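Local coordinates for protein flavin adenine dinucleotide synthase (Saccharomyces cerevisiae, PDB 2WSI) that catalyses the transfer of the adenylyl group of ATP to flavin mononucleotide, yielding the coenzyme FAD and diphosphate, at residues E159-H167 with F188-L199. Numbering follows the deposited sequence.
Sequences EAIVIGIRH and FMRLQPLLHWDL. With FAD (flavin-adenine dinucleotide), chain C.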
ATOM      1  N   GLU A 159     -17.585   7.623   7.573  1.00  9.09           N
ATOM      2  CA  GLU A 159     -17.350   7.555   9.020  1.00 11.51           C
ATOM      3  C   GLU A 159     -15.889   7.250   9.368  1.00 13.11           C
ATOM      4  O   GLU A 159     -15.402   7.566  10.459  1.00  7.35           O
ATOM      5  CB  GLU A 159     -18.293   6.517   9.654  1.00 12.00           C
ATOM      6  CG  GLU A 159     -19.776   6.902   9.474  1.00 13.39           C
ATOM      7  CD  GLU A 159     -20.732   6.012  10.244  1.00 24.86           C
ATOM      8  OE1 GLU A 159     -20.279   5.357  11.217  1.00 25.11           O
ATOM      9  OE2 GLU A 159     -21.942   5.974   9.881  1.00 18.23           O
ATOM     10  N   ALA A 160     -15.183   6.649   8.434  1.00  7.28           N
ATOM     11  CA  ALA A 160     -13.811   6.167   8.719  1.00  8.21           C
ATOM     12  C   ALA A 160     -13.024   6.081   7.406  1.00  7.59           C
ATOM     13  O   ALA A 160     -13.617   5.901   6.344  1.00  6.91           O
ATOM     14  CB  ALA A 160     -13.861   4.795   9.374  1.00  8.63           C
ATOM     15  N   ILE A 161     -11.711   6.267   7.491  1.00  6.71           N
ATOM     16  CA  ILE A 161     -10.835   6.196   6.349  1.00  6.43           C
ATOM     17  C   ILE A 161      -9.638   5.299   6.663  1.00 10.50           C
ATOM     18  O   ILE A 161      -9.008   5.463   7.693  1.00  7.72           O
ATOM     19  CB  ILE A 161     -10.354   7.586   5.975  1.00  7.15           C
ATOM     20  CG1 ILE A 161     -11.604   8.460   5.794  1.00 11.98           C
ATOM     21  CG2 ILE A 161      -9.482   7.525   4.704  1.00  6.68           C
ATOM     22  CD1 ILE A 161     -11.471   9.590   4.831  1.00 16.78           C
ATOM     23  N   VAL A 162      -9.360   4.355   5.769  1.00  9.08           N
ATOM     24  CA  VAL A 162      -8.248   3.443   5.927  1.00  8.44           C
ATOM     25  C   VAL A 162      -6.990   4.144   5.411  1.00  9.83           C
ATOM     26  O   VAL A 162      -6.995   4.689   4.324  1.00  8.93           O
ATOM     27  CB  VAL A 162      -8.461   2.146   5.102  1.00 10.70           C
ATOM     28  CG1 VAL A 162      -7.323   1.160   5.376  1.00 11.37           C
ATOM     29  CG2 VAL A 162      -9.842   1.494   5.397  1.00  7.49           C
ATOM     30  N   ILE A 163      -5.899   4.058   6.170  1.00  7.86           N
ATOM     31  CA  ILE A 163      -4.679   4.835   5.925  1.00 11.88           C
ATOM     32  C   ILE A 163      -3.497   3.880   6.082  1.00 13.98           C
ATOM     33  O   ILE A 163      -3.393   3.226   7.119  1.00  8.18           O
ATOM     34  CB  ILE A 163      -4.517   5.904   7.011  1.00 10.79           C
ATOM     35  CG1 ILE A 163      -5.750   6.822   7.012  1.00 10.55           C
ATOM     36  CG2 ILE A 163      -3.212   6.673   6.834  1.00 18.61           C
ATOM     37  CD1 ILE A 163      -5.801   7.789   8.220  1.00 10.09           C
ATOM     38  N   GLY A 164      -2.623   3.806   5.075  1.00  8.51           N
ATOM     39  CA  GLY A 164      -1.532   2.836   5.088  1.00  9.87           C
ATOM     40  C   GLY A 164      -0.282   3.342   5.816  1.00 10.40           C
ATOM     41  O   GLY A 164       0.840   2.985   5.466  1.00 10.40           O
ATOM     42  N   ILE A 165      -0.484   4.156   6.837  1.00 10.31           N
ATOM     43  CA  ILE A 165       0.619   4.760   7.573  1.00 12.27           C
ATOM     44  C   ILE A 165       1.358   3.694   8.390  1.00 11.69           C
ATOM     45  O   ILE A 165       0.770   2.754   8.864  1.00 12.81           O
ATOM     46  CB  ILE A 165       0.085   5.871   8.498  1.00 17.35           C
ATOM     47  CG1 ILE A 165       1.223   6.683   9.136  1.00 20.13           C
ATOM     48  CG2 ILE A 165      -0.837   5.276   9.537  1.00 16.09           C
ATOM     49  CD1 ILE A 165       0.744   8.069   9.660  1.00 24.00           C
ATOM     50  N   ARG A 166       2.669   3.818   8.514  1.00 12.30           N
ATOM     51  CA  ARG A 166       3.342   3.044   9.552  1.00 17.72           C
ATOM     52  C   ARG A 166       4.576   3.789  10.045  1.00 21.19           C
ATOM     53  O   ARG A 166       4.780   4.926   9.689  1.00 18.42           O
ATOM     54  CB  ARG A 166       3.661   1.601   9.128  1.00 19.33           C
ATOM     55  CG  ARG A 166       4.114   1.420   7.722  1.00 19.71           C
ATOM     56  CD  ARG A 166       5.142   0.304   7.563  1.00 30.38           C
ATOM     57  NE  ARG A 166       5.795   0.642   6.347  1.00 35.76           N
ATOM     58  CZ  ARG A 166       7.080   0.906   6.154  1.00 19.29           C
ATOM     59  NH1 ARG A 166       8.055   0.727   7.052  1.00 22.81           N
ATOM     60  NH2 ARG A 166       7.372   1.294   4.957  1.00 13.57           N
ATOM     61  N   HIS A 167       5.356   3.165  10.918  1.00 18.97           N
ATOM     62  CA  HIS A 167       6.542   3.829  11.449  1.00 29.07           C
ATOM     63  C   HIS A 167       7.680   3.740  10.443  1.00 28.43           C
ATOM     64  O   HIS A 167       8.124   2.646  10.073  1.00 37.20           O
ATOM     65  CB  HIS A 167       6.940   3.215  12.793  1.00 30.72           C
ATOM     66  CG  HIS A 167       5.878   3.343  13.839  1.00 30.04           C
ATOM     67  ND1 HIS A 167       5.450   4.566  14.309  1.00 36.84           N
ATOM     68  CD2 HIS A 167       5.141   2.411  14.487  1.00 32.05           C
ATOM     69  CE1 HIS A 167       4.501   4.382  15.210  1.00 26.74           C
ATOM     70  NE2 HIS A 167       4.302   3.082  15.343  1.00 37.82           N
ATOM     71  N   PHE A 188     -13.310  12.183  11.511  1.00 17.75           N
ATOM     72  CA  PHE A 188     -13.638  10.826  11.070  1.00 13.06           C
ATOM     73  C   PHE A 188     -12.681   9.895  11.801  1.00 10.58           C
ATOM     74  O   PHE A 188     -11.762  10.360  12.475  1.00 13.80           O
ATOM     75  CB  PHE A 188     -13.508  10.639   9.548  1.00 10.24           C
ATOM     76  CG  PHE A 188     -12.156  11.017   8.977  1.00 12.64           C
ATOM     77  CD1 PHE A 188     -11.103  10.127   8.992  1.00 12.23           C
ATOM     78  CD2 PHE A 188     -11.964  12.263   8.379  1.00 17.37           C
ATOM     79  CE1 PHE A 188      -9.857  10.469   8.461  1.00 11.69           C
ATOM     80  CE2 PHE A 188     -10.728  12.620   7.837  1.00 14.38           C
ATOM     81  CZ  PHE A 188      -9.675  11.717   7.860  1.00 13.72           C
ATOM     82  N   MET A 189     -12.917   8.595  11.712  1.00 10.24           N
ATOM     83  CA  MET A 189     -12.058   7.655  12.416  1.00  8.50           C
ATOM     84  C   MET A 189     -10.928   7.249  11.498  1.00  9.57           C
ATOM     85  O   MET A 189     -11.165   6.833  10.363  1.00  8.74           O
ATOM     86  CB  MET A 189     -12.837   6.399  12.851  1.00 10.74           C
ATOM     87  CG  MET A 189     -12.052   5.540  13.854  1.00 10.62           C
ATOM     88  SD  MET A 189     -11.948   6.325  15.517  1.00  1.95           S
ATOM     89  CE  MET A 189     -13.511   5.718  16.176  1.00 12.24           C
ATOM     90  N   ARG A 190      -9.699   7.354  12.001  1.00  7.85           N
ATOM     91  CA  ARG A 190      -8.543   6.833  11.278  1.00 11.53           C
ATOM     92  C   ARG A 190      -8.416   5.330  11.549  1.00 12.64           C
ATOM     93  O   ARG A 190      -8.431   4.886  12.708  1.00 11.47           O
ATOM     94  CB  ARG A 190      -7.262   7.555  11.714  1.00 10.54           C
ATOM     95  CG  ARG A 190      -7.286   9.037  11.446  1.00 10.91           C
ATOM     96  CD  ARG A 190      -5.932   9.685  11.829  1.00 17.77           C
ATOM     97  NE  ARG A 190      -5.892  10.014  13.250  1.00 18.52           N
ATOM     98  CZ  ARG A 190      -4.844  10.549  13.869  1.00 23.07           C
ATOM     99  NH1 ARG A 190      -3.741  10.822  13.184  1.00 19.20           N
ATOM    100  NH2 ARG A 190      -4.907  10.831  15.168  1.00 15.93           N
ATOM    101  N   LEU A 191      -8.307   4.570  10.465  1.00 11.63           N
ATOM    102  CA  LEU A 191      -8.124   3.130  10.518  1.00 10.62           C
ATOM    103  C   LEU A 191      -6.714   2.867   9.976  1.00 12.15           C
ATOM    104  O   LEU A 191      -6.455   3.073   8.788  1.00  5.04           O
ATOM    105  CB  LEU A 191      -9.163   2.415   9.631  1.00  8.87           C
ATOM    106  CG  LEU A 191     -10.628   2.734   9.944  1.00  9.53           C
ATOM    107  CD1 LEU A 191     -11.562   1.927   9.006  1.00 11.19           C
ATOM    108  CD2 LEU A 191     -10.951   2.446  11.445  1.00  8.07           C
ATOM    109  N   GLN A 192      -5.831   2.392  10.845  1.00 10.55           N
ATOM    110  CA  GLN A 192      -4.388   2.366  10.583  1.00  9.34           C
ATOM    111  C   GLN A 192      -3.854   0.973  10.955  1.00 11.47           C
ATOM    112  O   GLN A 192      -3.062   0.821  11.891  1.00 10.86           O
ATOM    113  CB  GLN A 192      -3.713   3.470  11.438  1.00 11.27           C
ATOM    114  CG  GLN A 192      -4.170   4.864  11.013  1.00  9.21           C
ATOM    115  CD  GLN A 192      -3.697   5.999  11.913  1.00 14.75           C
ATOM    116  OE1 GLN A 192      -3.699   5.902  13.154  1.00 16.14           O
ATOM    117  NE2 GLN A 192      -3.365   7.101  11.298  1.00  8.81           N
ATOM    118  N   PRO A 193      -4.308  -0.060  10.230  1.00  8.04           N
ATOM    119  CA  PRO A 193      -3.971  -1.432  10.617  1.00 12.43           C
ATOM    120  C   PRO A 193      -2.602  -1.909  10.126  1.00 11.09           C
ATOM    121  O   PRO A 193      -2.258  -3.048  10.423  1.00 10.97           O
ATOM    122  CB  PRO A 193      -5.073  -2.277   9.955  1.00 13.72           C
ATOM    123  CG  PRO A 193      -5.797  -1.333   8.967  1.00 11.35           C
ATOM    124  CD  PRO A 193      -5.134   0.000   9.012  1.00 14.91           C
ATOM    125  N   LEU A 194      -1.859  -1.077   9.398  1.00  9.36           N
ATOM    126  CA  LEU A 194      -0.510  -1.421   8.941  1.00 12.12           C
ATOM    127  C   LEU A 194       0.572  -0.890   9.882  1.00 12.11           C
ATOM    128  O   LEU A 194       1.766  -0.954   9.579  1.00 11.19           O
ATOM    129  CB  LEU A 194      -0.272  -0.846   7.524  1.00 11.82           C
ATOM    130  CG  LEU A 194       0.635  -1.705   6.639  1.00 12.61           C
ATOM    131  CD1 LEU A 194      -0.038  -3.000   6.290  1.00 13.34           C
ATOM    132  CD2 LEU A 194       1.055  -0.975   5.346  1.00 12.75           C
ATOM    133  N   LEU A 195       0.170  -0.329  11.014  1.00 14.73           N
ATOM    134  CA  LEU A 195       1.108   0.445  11.812  1.00 14.39           C
ATOM    135  C   LEU A 195       2.351  -0.322  12.281  1.00 15.48           C
ATOM    136  O   LEU A 195       3.394   0.283  12.469  1.00 15.41           O
ATOM    137  CB  LEU A 195       0.427   1.022  13.053  1.00 20.97           C
ATOM    138  CG  LEU A 195      -0.382   2.292  12.824  1.00 19.20           C
ATOM    139  CD1 LEU A 195      -1.041   2.700  14.144  1.00 27.50           C
ATOM    140  CD2 LEU A 195       0.510   3.430  12.251  1.00 24.59           C
ATOM    141  N   HIS A 196       2.244  -1.628  12.485  1.00 13.85           N
ATOM    142  CA  HIS A 196       3.392  -2.396  13.008  1.00 13.29           C
ATOM    143  C   HIS A 196       4.235  -3.062  11.915  1.00 19.99           C
ATOM    144  O   HIS A 196       5.159  -3.826  12.207  1.00 17.58           O
ATOM    145  CB  HIS A 196       2.897  -3.442  14.010  1.00 13.63           C
ATOM    146  CG  HIS A 196       2.043  -2.863  15.091  1.00 21.42           C
ATOM    147  ND1 HIS A 196       2.486  -1.854  15.921  1.00 31.22           N
ATOM    148  CD2 HIS A 196       0.751  -3.093  15.431  1.00 19.81           C
ATOM    149  CE1 HIS A 196       1.514  -1.508  16.749  1.00 23.01           C
ATOM    150  NE2 HIS A 196       0.460  -2.258  16.484  1.00 38.68           N
ATOM    151  N   TRP A 197       3.948  -2.763  10.649  1.00  9.91           N
ATOM    152  CA  TRP A 197       4.757  -3.312   9.566  1.00 10.42           C
ATOM    153  C   TRP A 197       6.106  -2.610   9.445  1.00 14.85           C
ATOM    154  O   TRP A 197       6.195  -1.373   9.464  1.00 14.64           O
ATOM    155  CB  TRP A 197       3.979  -3.191   8.229  1.00  9.54           C
ATOM    156  CG  TRP A 197       2.991  -4.270   8.099  1.00  5.65           C
ATOM    157  CD1 TRP A 197       1.894  -4.490   8.894  1.00 12.72           C
ATOM    158  CD2 TRP A 197       2.965  -5.281   7.089  1.00  9.24           C
ATOM    159  NE1 TRP A 197       1.193  -5.592   8.436  1.00  9.71           N
ATOM    160  CE2 TRP A 197       1.832  -6.086   7.328  1.00  7.21           C
ATOM    161  CE3 TRP A 197       3.785  -5.573   5.984  1.00  5.77           C
ATOM    162  CZ2 TRP A 197       1.525  -7.174   6.542  1.00  6.77           C
ATOM    163  CZ3 TRP A 197       3.473  -6.635   5.204  1.00  8.01           C
ATOM    164  CH2 TRP A 197       2.340  -7.427   5.472  1.00  9.95           C
ATOM    165  N   ASP A 198       7.173  -3.372   9.281  1.00 10.41           N
ATOM    166  CA  ASP A 198       8.437  -2.726   8.958  1.00 14.47           C
ATOM    167  C   ASP A 198       8.786  -2.907   7.494  1.00 10.43           C
ATOM    168  O   ASP A 198       8.064  -3.578   6.728  1.00  8.41           O
ATOM    169  CB  ASP A 198       9.580  -3.179   9.885  1.00 20.51           C
ATOM    170  CG  ASP A 198       9.950  -4.637   9.717  1.00 25.25           C
ATOM    171  OD1 ASP A 198       9.811  -5.211   8.604  1.00 23.94           O
ATOM    172  OD2 ASP A 198      10.399  -5.222  10.732  1.00 32.53           O
ATOM    173  N   LEU A 199       9.877  -2.265   7.087  1.00 10.66           N
ATOM    174  CA  LEU A 199      10.203  -2.162   5.668  1.00 12.44           C
ATOM    175  C   LEU A 199      10.446  -3.549   5.068  1.00 12.58           C
ATOM    176  O   LEU A 199      10.041  -3.841   3.945  1.00  8.91           O
ATOM    177  CB  LEU A 199      11.412  -1.250   5.483  1.00 11.75           C
ATOM    178  CG  LEU A 199      11.868  -1.030   4.043  1.00 15.25           C
ATOM    179  CD1 LEU A 199      10.688  -0.569   3.160  1.00 14.13           C
ATOM    180  CD2 LEU A 199      13.027   0.005   4.033  1.00 14.36           C
TER
HETATM  181  PA  FAD C2762       2.210   9.471   3.807  1.00 25.11           P
HETATM  182  O1A FAD C2762       3.206   9.646   2.693  1.00 25.55           O
HETATM  183  O2A FAD C2762       1.448  10.743   4.058  1.00 38.25           O
HETATM  184  O5B FAD C2762       1.220   8.204   3.593  1.00 20.66           O
HETATM  185  C5B FAD C2762       0.507   7.709   4.712  1.00 16.98           C
HETATM  186  C4B FAD C2762      -0.840   7.163   4.227  1.00 15.06           C
HETATM  187  O4B FAD C2762      -1.717   8.230   3.979  1.00 19.87           O
HETATM  188  C3B FAD C2762      -0.708   6.417   2.914  1.00 16.45           C
HETATM  189  O3B FAD C2762      -0.423   5.056   3.117  1.00 14.93           O
HETATM  190  C2B FAD C2762      -2.081   6.620   2.301  1.00 12.69           C
HETATM  191  O2B FAD C2762      -2.996   5.671   2.808  1.00 16.97           O
HETATM  192  C1B FAD C2762      -2.461   7.990   2.798  1.00 16.42           C
HETATM  193  N9A FAD C2762      -2.069   8.978   1.781  1.00 18.03           N
HETATM  194  C8A FAD C2762      -0.912   9.713   1.706  1.00 23.63           C
HETATM  195  N7A FAD C2762      -0.976  10.518   0.610  1.00 14.64           N
HETATM  196  C5A FAD C2762      -2.157  10.273  -0.014  1.00 19.71           C
HETATM  197  C6A FAD C2762      -2.737  10.781  -1.158  1.00 15.26           C
HETATM  198  N6A FAD C2762      -2.140  11.722  -1.912  1.00 15.88           N
HETATM  199  N1A FAD C2762      -3.979  10.335  -1.505  1.00 13.01           N
HETATM  200  C2A FAD C2762      -4.656   9.391  -0.761  1.00 15.73           C
HETATM  201  N3A FAD C2762      -4.057   8.858   0.357  1.00 15.74           N
HETATM  202  C4A FAD C2762      -2.845   9.326   0.726  1.00 16.27           C
HETATM  203  N1  FAD C2762      -2.076  13.899  10.970  1.00 23.68           N
HETATM  204  C2  FAD C2762      -2.371  14.410  12.207  1.00 23.88           C
HETATM  205  O2  FAD C2762      -1.495  14.963  12.874  1.00 30.53           O
HETATM  206  N3  FAD C2762      -3.645  14.311  12.707  1.00 26.86           N
HETATM  207  C4  FAD C2762      -4.643  13.705  11.974  1.00 28.00           C
HETATM  208  O4  FAD C2762      -5.764  13.642  12.489  1.00 24.47           O
HETATM  209  C4X FAD C2762      -4.349  13.183  10.710  1.00 18.42           C
HETATM  210  N5  FAD C2762      -5.321  12.559   9.934  1.00 21.16           N
HETATM  211  C5X FAD C2762      -5.009  12.041   8.692  1.00 18.24           C
HETATM  212  C6  FAD C2762      -5.976  11.414   7.906  1.00 16.27           C
HETATM  213  C7  FAD C2762      -5.638  10.927   6.640  1.00 14.18           C
HETATM  214  C7M FAD C2762      -6.659  10.258   5.765  1.00 16.31           C
HETATM  215  C8  FAD C2762      -4.334  11.054   6.181  1.00 21.91           C
HETATM  216  C8M FAD C2762      -3.948  10.513   4.836  1.00 21.95           C
HETATM  217  C9  FAD C2762      -3.376  11.667   6.968  1.00 21.88           C
HETATM  218  C9A FAD C2762      -3.706  12.170   8.211  1.00 23.12           C
HETATM  219  N10 FAD C2762      -2.733  12.792   8.967  1.00 24.68           N
HETATM  220  C10 FAD C2762      -3.049  13.275  10.221  1.00 24.87           C
HETATM  221  C1' FAD C2762      -1.326  12.888   8.442  1.00 26.69           C
HETATM  222  C2' FAD C2762      -0.516  11.635   8.841  1.00 21.38           C
HETATM  223  O2' FAD C2762      -0.583  11.336  10.215  1.00 25.97           O
HETATM  224  C3' FAD C2762       0.952  11.722   8.434  1.00 28.60           C
HETATM  225  O3' FAD C2762       1.607  12.655   9.259  1.00 25.46           O
HETATM  226  C4' FAD C2762       1.088  12.132   6.980  1.00 29.94           C
HETATM  227  O4' FAD C2762       0.230  11.352   6.174  1.00 26.79           O
HETATM  228  C5' FAD C2762       2.523  11.920   6.496  1.00 27.30           C
HETATM  229  O5' FAD C2762       2.996  10.676   6.978  1.00 38.05           O
HETATM  230  P   FAD C2762       3.888   9.713   6.043  1.00 34.15           P
HETATM  231  O1P FAD C2762       4.805  10.553   5.186  1.00 31.74           O
HETATM  232  O2P FAD C2762       4.578   8.664   6.886  1.00 31.53           O
HETATM  233  O3P FAD C2762       2.908   8.875   5.104  1.00 31.54           O
HETATM  234  O   HOH W   1      -1.845   1.854   8.886  1.00  9.60           O
HETATM  235  O   HOH W   2       5.843   0.375  11.553  1.00 22.94           O
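Glu159 O receives Met189 N at 3.0 Å, opening a parallel ladder in a PAPS reductase-type domain; the loop after strand 160-162 and the face bearing Phe188, Arg190 and Ile163 build the FAD pocket. Ala160 CB meets Leu191 CD1 on the opposite face. Ile161 lays CG1 over the Phe188 ring (CH-pi, 4.0 Å to the centroid), which, with CG between backbone N and carbonyl carbon (chi1 55°), turns its edge to FAD C6. Ile161 N donates to Met189 O, Ile161 O accepts from Leu191 N, and Ile163 N donates to Leu191 O. Ile163 CD1 touches Arg190 CG and, at 3.5 Å, FAD C7 of the dimethylbenzene ring. One face of the Arg190 guanidinium covers FAD O4 and NH2 bonds Arg180 O; an alanine here would probably leave both oxygens without that partner. Gly164 N donates almost straight to FAD O2B (177°). Water bridges Ile163 O and Ile165 O to Leu194 N; Ile165 CG2 packs on Leu195 CD2. Arg166 CB lies against Leu194 O (3.2 Å); NH2 salt-bridges Glu299 and Asp65. A second water links His167 N to Leu195 O and Trp197 O. Strand 160-162 lies between strands 56-59 and 189-191, with helices 64-87 and 25-45 on the Val162 and Leu191 face.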